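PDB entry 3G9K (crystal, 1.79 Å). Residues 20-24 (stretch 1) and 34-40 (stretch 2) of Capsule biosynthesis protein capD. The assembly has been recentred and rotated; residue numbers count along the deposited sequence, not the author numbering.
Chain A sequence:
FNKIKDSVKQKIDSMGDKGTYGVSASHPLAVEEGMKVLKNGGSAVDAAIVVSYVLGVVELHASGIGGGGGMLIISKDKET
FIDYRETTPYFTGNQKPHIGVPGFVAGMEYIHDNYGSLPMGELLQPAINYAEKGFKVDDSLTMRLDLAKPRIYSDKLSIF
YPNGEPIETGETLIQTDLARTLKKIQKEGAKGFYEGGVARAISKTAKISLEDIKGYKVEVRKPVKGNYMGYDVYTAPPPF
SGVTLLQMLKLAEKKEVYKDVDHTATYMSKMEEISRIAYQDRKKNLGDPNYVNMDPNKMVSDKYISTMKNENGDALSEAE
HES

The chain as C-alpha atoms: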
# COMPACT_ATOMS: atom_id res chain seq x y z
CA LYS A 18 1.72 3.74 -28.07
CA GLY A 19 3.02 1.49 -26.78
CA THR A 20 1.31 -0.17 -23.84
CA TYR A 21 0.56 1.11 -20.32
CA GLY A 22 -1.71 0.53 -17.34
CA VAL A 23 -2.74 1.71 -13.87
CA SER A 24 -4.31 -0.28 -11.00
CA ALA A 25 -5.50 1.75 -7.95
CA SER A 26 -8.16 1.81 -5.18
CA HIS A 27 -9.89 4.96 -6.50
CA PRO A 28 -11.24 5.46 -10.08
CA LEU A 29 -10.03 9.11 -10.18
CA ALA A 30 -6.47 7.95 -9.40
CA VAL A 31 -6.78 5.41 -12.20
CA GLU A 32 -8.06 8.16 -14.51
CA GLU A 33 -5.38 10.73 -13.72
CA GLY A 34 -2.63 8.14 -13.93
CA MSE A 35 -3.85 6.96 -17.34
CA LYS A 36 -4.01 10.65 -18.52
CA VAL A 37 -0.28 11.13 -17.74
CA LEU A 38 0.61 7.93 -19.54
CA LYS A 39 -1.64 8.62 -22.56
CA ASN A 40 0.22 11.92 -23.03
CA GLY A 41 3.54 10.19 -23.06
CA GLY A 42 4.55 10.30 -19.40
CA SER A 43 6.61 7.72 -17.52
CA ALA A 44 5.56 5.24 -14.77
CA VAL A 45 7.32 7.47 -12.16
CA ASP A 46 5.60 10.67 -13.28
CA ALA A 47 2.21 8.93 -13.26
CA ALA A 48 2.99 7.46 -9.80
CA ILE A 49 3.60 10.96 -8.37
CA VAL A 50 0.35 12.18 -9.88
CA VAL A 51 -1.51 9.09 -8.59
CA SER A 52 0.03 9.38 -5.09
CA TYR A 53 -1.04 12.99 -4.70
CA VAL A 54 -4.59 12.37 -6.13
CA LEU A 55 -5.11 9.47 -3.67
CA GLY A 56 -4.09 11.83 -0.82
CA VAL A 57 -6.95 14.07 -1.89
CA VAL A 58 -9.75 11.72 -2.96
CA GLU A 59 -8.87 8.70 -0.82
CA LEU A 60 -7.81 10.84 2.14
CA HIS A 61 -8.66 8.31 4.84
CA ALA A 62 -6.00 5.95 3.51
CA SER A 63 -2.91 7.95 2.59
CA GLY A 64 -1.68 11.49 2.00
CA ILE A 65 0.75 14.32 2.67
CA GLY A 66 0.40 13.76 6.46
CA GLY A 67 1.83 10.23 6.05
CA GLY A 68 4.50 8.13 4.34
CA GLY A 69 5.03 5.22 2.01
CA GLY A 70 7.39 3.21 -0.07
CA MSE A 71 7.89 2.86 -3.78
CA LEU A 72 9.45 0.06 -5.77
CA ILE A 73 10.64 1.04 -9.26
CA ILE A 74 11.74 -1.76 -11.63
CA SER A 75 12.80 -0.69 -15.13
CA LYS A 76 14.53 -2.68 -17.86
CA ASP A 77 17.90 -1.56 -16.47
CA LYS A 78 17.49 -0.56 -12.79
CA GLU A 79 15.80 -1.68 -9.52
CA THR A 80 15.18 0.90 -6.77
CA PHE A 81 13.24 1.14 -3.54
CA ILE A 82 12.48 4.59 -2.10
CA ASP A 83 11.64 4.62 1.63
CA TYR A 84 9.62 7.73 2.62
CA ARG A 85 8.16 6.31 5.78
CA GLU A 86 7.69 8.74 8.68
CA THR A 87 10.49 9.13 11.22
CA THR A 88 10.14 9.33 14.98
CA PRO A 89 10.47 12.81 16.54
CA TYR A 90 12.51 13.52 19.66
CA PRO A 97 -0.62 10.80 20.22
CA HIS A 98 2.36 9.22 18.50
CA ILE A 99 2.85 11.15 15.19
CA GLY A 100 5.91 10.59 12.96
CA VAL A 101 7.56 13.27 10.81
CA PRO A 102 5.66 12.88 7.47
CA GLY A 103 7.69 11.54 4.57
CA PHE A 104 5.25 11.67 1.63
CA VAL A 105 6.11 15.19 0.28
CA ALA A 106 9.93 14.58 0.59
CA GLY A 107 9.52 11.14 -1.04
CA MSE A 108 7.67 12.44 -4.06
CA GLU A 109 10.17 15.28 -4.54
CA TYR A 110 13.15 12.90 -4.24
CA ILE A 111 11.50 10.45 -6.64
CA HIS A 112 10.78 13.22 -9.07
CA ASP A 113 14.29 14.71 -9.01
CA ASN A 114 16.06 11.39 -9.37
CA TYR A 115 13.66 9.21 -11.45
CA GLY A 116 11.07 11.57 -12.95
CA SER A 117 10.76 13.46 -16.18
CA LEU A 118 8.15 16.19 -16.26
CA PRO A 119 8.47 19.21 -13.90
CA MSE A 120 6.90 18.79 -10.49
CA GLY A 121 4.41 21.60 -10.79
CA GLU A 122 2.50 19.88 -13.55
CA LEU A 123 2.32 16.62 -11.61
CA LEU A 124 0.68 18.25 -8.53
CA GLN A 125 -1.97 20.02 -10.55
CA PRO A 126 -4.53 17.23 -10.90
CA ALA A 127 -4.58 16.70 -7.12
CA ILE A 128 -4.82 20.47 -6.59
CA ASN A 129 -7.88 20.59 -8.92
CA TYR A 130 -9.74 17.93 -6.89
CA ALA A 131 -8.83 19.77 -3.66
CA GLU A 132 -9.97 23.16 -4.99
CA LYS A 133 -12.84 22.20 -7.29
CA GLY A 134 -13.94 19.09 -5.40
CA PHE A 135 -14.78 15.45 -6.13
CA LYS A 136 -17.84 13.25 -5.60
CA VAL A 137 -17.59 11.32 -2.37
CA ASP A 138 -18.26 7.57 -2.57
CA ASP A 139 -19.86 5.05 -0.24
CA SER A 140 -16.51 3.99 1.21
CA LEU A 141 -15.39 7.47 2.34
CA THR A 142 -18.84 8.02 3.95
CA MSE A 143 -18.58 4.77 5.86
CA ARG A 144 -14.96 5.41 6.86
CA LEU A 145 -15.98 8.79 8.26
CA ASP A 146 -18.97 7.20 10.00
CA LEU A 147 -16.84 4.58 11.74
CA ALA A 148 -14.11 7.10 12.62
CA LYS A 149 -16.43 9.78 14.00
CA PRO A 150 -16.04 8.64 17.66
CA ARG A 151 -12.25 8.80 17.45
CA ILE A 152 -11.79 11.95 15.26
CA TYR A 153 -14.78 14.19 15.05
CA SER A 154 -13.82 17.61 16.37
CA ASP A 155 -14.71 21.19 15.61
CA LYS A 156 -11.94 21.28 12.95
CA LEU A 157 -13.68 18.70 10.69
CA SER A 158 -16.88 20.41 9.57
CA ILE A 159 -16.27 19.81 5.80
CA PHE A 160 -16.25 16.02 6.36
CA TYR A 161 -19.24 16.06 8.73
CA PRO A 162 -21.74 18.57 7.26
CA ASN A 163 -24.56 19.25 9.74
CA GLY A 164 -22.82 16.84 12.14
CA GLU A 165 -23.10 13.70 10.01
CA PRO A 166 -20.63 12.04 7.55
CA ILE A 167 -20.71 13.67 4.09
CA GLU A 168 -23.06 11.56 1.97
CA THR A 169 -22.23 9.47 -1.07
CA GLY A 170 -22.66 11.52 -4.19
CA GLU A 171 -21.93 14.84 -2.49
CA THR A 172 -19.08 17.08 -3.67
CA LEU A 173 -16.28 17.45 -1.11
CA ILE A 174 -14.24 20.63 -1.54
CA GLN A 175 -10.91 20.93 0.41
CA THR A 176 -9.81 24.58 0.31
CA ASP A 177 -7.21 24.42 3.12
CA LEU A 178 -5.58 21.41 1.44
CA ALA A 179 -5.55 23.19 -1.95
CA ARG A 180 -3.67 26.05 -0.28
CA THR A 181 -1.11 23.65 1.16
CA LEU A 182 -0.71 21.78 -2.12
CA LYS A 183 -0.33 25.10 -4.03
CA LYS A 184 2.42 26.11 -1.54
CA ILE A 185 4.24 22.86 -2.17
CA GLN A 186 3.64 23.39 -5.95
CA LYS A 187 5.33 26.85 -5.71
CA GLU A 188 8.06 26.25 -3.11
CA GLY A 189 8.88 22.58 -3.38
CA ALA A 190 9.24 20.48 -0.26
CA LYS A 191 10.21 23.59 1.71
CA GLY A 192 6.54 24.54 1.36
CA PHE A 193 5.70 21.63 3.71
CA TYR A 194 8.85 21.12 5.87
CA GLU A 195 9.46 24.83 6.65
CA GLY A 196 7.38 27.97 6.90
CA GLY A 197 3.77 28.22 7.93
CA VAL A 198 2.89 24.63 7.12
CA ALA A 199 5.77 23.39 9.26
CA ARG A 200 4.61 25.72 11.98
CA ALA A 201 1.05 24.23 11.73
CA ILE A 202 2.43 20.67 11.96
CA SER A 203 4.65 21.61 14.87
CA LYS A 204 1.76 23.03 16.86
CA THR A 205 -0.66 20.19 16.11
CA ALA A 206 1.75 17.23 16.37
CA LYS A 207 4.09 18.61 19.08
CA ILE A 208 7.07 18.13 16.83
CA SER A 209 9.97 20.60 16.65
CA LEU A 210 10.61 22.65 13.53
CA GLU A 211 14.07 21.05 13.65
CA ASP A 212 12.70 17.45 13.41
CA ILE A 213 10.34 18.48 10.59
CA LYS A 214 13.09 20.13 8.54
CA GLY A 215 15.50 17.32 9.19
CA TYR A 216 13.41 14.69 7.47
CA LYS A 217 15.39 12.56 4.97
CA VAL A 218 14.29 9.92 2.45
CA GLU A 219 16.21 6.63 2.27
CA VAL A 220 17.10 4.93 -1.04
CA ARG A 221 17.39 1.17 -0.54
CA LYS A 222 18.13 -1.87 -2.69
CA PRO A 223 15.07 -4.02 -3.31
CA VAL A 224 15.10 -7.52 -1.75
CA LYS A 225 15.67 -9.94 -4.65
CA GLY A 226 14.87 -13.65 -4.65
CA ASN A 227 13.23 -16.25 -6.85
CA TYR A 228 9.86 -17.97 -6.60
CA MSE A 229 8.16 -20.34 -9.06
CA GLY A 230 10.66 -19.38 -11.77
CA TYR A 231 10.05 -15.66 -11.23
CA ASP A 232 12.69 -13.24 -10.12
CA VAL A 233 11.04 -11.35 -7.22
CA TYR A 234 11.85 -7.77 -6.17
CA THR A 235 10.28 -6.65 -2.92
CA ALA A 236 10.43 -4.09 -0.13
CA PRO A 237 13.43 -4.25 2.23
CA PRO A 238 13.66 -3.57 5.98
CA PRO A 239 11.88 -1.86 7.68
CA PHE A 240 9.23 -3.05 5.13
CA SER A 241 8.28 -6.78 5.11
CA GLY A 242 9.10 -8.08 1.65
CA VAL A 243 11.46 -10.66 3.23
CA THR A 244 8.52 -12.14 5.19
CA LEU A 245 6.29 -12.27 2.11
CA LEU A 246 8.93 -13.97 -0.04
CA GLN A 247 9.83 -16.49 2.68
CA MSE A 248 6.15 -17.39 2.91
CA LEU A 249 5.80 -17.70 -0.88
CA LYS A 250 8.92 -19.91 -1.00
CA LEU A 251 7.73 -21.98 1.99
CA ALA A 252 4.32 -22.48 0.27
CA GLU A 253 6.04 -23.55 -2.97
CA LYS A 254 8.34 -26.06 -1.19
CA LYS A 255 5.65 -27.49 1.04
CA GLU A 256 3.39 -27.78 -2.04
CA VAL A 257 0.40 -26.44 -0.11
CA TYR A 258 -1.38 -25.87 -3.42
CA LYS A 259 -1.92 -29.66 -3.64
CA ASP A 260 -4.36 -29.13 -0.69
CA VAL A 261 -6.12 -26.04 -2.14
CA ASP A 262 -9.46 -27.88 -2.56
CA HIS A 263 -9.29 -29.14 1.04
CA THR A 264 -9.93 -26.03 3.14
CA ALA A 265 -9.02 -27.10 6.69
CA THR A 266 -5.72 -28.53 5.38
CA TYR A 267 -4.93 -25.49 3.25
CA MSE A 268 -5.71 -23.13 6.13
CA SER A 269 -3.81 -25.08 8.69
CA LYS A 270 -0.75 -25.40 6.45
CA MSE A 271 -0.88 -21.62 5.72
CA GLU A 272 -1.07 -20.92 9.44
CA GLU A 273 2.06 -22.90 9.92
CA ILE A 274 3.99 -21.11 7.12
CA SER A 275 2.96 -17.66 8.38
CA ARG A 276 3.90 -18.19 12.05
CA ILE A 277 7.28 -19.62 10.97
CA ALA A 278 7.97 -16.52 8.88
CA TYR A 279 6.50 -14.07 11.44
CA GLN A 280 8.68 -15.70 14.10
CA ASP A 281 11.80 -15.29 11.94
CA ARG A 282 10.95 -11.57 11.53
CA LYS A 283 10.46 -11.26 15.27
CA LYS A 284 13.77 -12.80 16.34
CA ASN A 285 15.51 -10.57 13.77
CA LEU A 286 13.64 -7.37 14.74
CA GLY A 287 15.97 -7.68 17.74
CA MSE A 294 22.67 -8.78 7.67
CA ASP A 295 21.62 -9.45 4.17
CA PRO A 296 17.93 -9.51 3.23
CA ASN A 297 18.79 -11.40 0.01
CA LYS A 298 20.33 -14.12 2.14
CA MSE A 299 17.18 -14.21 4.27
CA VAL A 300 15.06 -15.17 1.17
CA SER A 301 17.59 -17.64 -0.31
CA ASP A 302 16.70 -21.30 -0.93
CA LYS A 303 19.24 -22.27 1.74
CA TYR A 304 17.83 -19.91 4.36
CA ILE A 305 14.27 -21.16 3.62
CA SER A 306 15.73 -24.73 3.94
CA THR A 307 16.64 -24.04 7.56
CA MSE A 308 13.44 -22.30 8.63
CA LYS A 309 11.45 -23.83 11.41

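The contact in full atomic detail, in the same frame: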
# COMPACT_ATOMS: atom_id res chain seq x y z
N THR A 20 2.29 0.35 -24.76
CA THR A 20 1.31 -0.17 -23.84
C THR A 20 1.59 0.33 -22.42
O THR A 20 2.76 0.48 -22.02
CB THR A 20 1.26 -1.72 -23.92
OG1 THR A 20 0.01 -2.21 -23.41
CG2 THR A 20 2.40 -2.34 -23.20
N TYR A 21 0.51 0.59 -21.69
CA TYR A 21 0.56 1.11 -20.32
C TYR A 21 -0.74 0.84 -19.55
O TYR A 21 -1.78 0.56 -20.13
CB TYR A 21 0.84 2.60 -20.33
CG TYR A 21 -0.12 3.43 -21.17
CD1 TYR A 21 0.20 3.76 -22.50
CD2 TYR A 21 -1.32 3.89 -20.64
CE1 TYR A 21 -0.68 4.52 -23.28
CE2 TYR A 21 -2.20 4.63 -21.42
CZ TYR A 21 -1.86 4.96 -22.73
OH TYR A 21 -2.73 5.70 -23.51
N GLY A 22 -0.66 0.97 -18.22
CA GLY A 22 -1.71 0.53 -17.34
C GLY A 22 -1.54 1.14 -15.95
O GLY A 22 -0.43 1.47 -15.55
N VAL A 23 -2.66 1.28 -15.27
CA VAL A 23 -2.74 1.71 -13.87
C VAL A 23 -3.74 0.84 -13.11
O VAL A 23 -4.85 0.57 -13.59
CB VAL A 23 -3.23 3.19 -13.75
CG1 VAL A 23 -3.24 3.68 -12.28
CG2 VAL A 23 -2.38 4.11 -14.65
N SER A 24 -3.38 0.44 -11.88
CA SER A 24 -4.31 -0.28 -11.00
C SER A 24 -4.27 0.43 -9.66
O SER A 24 -3.19 0.54 -9.08
CB SER A 24 -3.92 -1.75 -10.87
OG SER A 24 -4.77 -2.44 -9.96
N GLY A 34 -3.81 8.90 -13.58
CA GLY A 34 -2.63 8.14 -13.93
C GLY A 34 -2.54 7.75 -15.40
O GLY A 34 -1.48 7.86 -16.03
N MSE A 35 -3.69 7.28 -15.91
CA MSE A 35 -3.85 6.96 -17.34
C MSE A 35 -3.64 8.20 -18.23
O MSE A 35 -3.02 8.11 -19.28
CB MSE A 35 -5.23 6.36 -17.62
CG MSE A 35 -5.41 4.91 -17.17
SE MSE A 35 -4.16 3.66 -17.95
CE MSE A 35 -5.01 3.37 -19.69
N LYS A 36 -4.22 9.36 -17.82
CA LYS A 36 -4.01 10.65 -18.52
C LYS A 36 -2.52 11.02 -18.70
O LYS A 36 -2.10 11.38 -19.80
CB LYS A 36 -4.86 11.75 -17.83
CG LYS A 36 -4.97 13.14 -18.53
CD LYS A 36 -6.07 13.93 -17.80
CE LYS A 36 -6.23 15.37 -18.22
NZ LYS A 36 -7.62 15.85 -17.81
N VAL A 37 -1.71 10.91 -17.65
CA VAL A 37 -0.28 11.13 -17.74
C VAL A 37 0.37 10.20 -18.75
O VAL A 37 1.25 10.60 -19.55
CB VAL A 37 0.40 10.95 -16.34
CG1 VAL A 37 1.91 10.92 -16.42
CG2 VAL A 37 -0.06 12.07 -15.40
N LEU A 38 -0.02 8.94 -18.72
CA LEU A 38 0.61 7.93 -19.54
C LEU A 38 0.17 8.11 -20.99
O LEU A 38 0.98 8.00 -21.87
CB LEU A 38 0.27 6.52 -19.03
CG LEU A 38 0.95 6.09 -17.71
CD1 LEU A 38 0.25 4.87 -17.06
CD2 LEU A 38 2.42 5.80 -17.91
N LYS A 39 -1.10 8.37 -21.22
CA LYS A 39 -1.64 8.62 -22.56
C LYS A 39 -0.86 9.74 -23.26
O LYS A 39 -0.58 9.66 -24.46
CB LYS A 39 -3.12 8.99 -22.48
CG LYS A 39 -3.82 9.17 -23.85
CD LYS A 39 -5.35 9.28 -23.71
CE LYS A 39 -6.05 9.40 -25.09
NZ LYS A 39 -6.40 8.09 -25.71
N ASN A 40 -0.49 10.77 -22.50
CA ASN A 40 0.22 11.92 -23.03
C ASN A 40 1.72 11.73 -23.05
O ASN A 40 2.49 12.68 -23.26
CB ASN A 40 -0.17 13.15 -22.22
CG ASN A 40 -1.62 13.52 -22.43
OD1 ASN A 40 -2.33 13.85 -21.48
ND2 ASN A 40 -2.07 13.44 -23.67

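This is an apolar strand-on-helix contact, in which Tyr21 and Val23 pack against one side of a helix without any hydrogen bond between the two stretches. Residues 22-24 form a strand that continues later in the chain. Residues 34-39 belong to a helix that begins earlier. The two run nearly antiparallel, with 166° between their directions, and their axes approach to 8.2 Å. Tyr21 CA lies 6.9 Å from Leu38 CA, and Val23 CA lies 6.4 Å from Met35 CA.

Three backbone hydrogen bonds lie within the second stretch. Leu38 N donates to Gly34 O at 3.2 Å, Lys39 N to Met35 O at 2.7 Å, and Asn40 N to Lys36 O at 3.2 Å. Asn40 is the first residue to leave helical geometry.

Along the first stretch, the alternation of an extended chain sends the side chains of Tyr21 and Val23 toward the helix. Gly22 sits between them, and its CA is 4.0 Å from Met35 SE.

Tyr21 has the largest area covered by the other stretch, 114 Å². Its chi1 is p. Leu38 CB sits over one face, 3.9 Å from the Tyr21 ring centroid and 30° off the normal. This is a CH-pi contact, which pairs a weakly polarised aliphatic group with the aromatic electrons. The closest atoms are Tyr21 CD2 and Leu38 CB, at 3.5 Å. Selenomethionine Met35 places SE at the ring edge, 5.1 Å from the Tyr21 ring centroid and 83° off the normal. Its methyl also reaches the ring, with Met35 CE 3.5 Å from Tyr21 CE2. The CB of Met35 points sideways, but its m, m, m conformation brings the end of the side chain nearer the first stretch. Tyr21 OH reaches Lys39, 3.3 Å from its CA and 3.5 Å from its CB. These are contacts with carbon, so they give the hydroxyl no hydrogen-bond partner. The rest of the Lys39 side chain leads away.

Val23 fills the space nearer Gly34 through CG2. Val23 CG2 is 3.7 Å from Gly34 C and 3.7 Å from Met35 N. Val23 CG2 also meets Met35 SE at 3.8 Å and Leu38 CD1 at 3.6 Å, so one methyl touches three helix residues. Gly34 helps make this possible. An ideal CB there would point toward the strand and lie only 3.2 Å from Val23 CG2.

Lys36 and Asn40 point away, and Val37 is out of reach. Thr20 and Ser24 make no contact with the helix; their hydroxyls are hydrogen-bonded elsewhere in the structure.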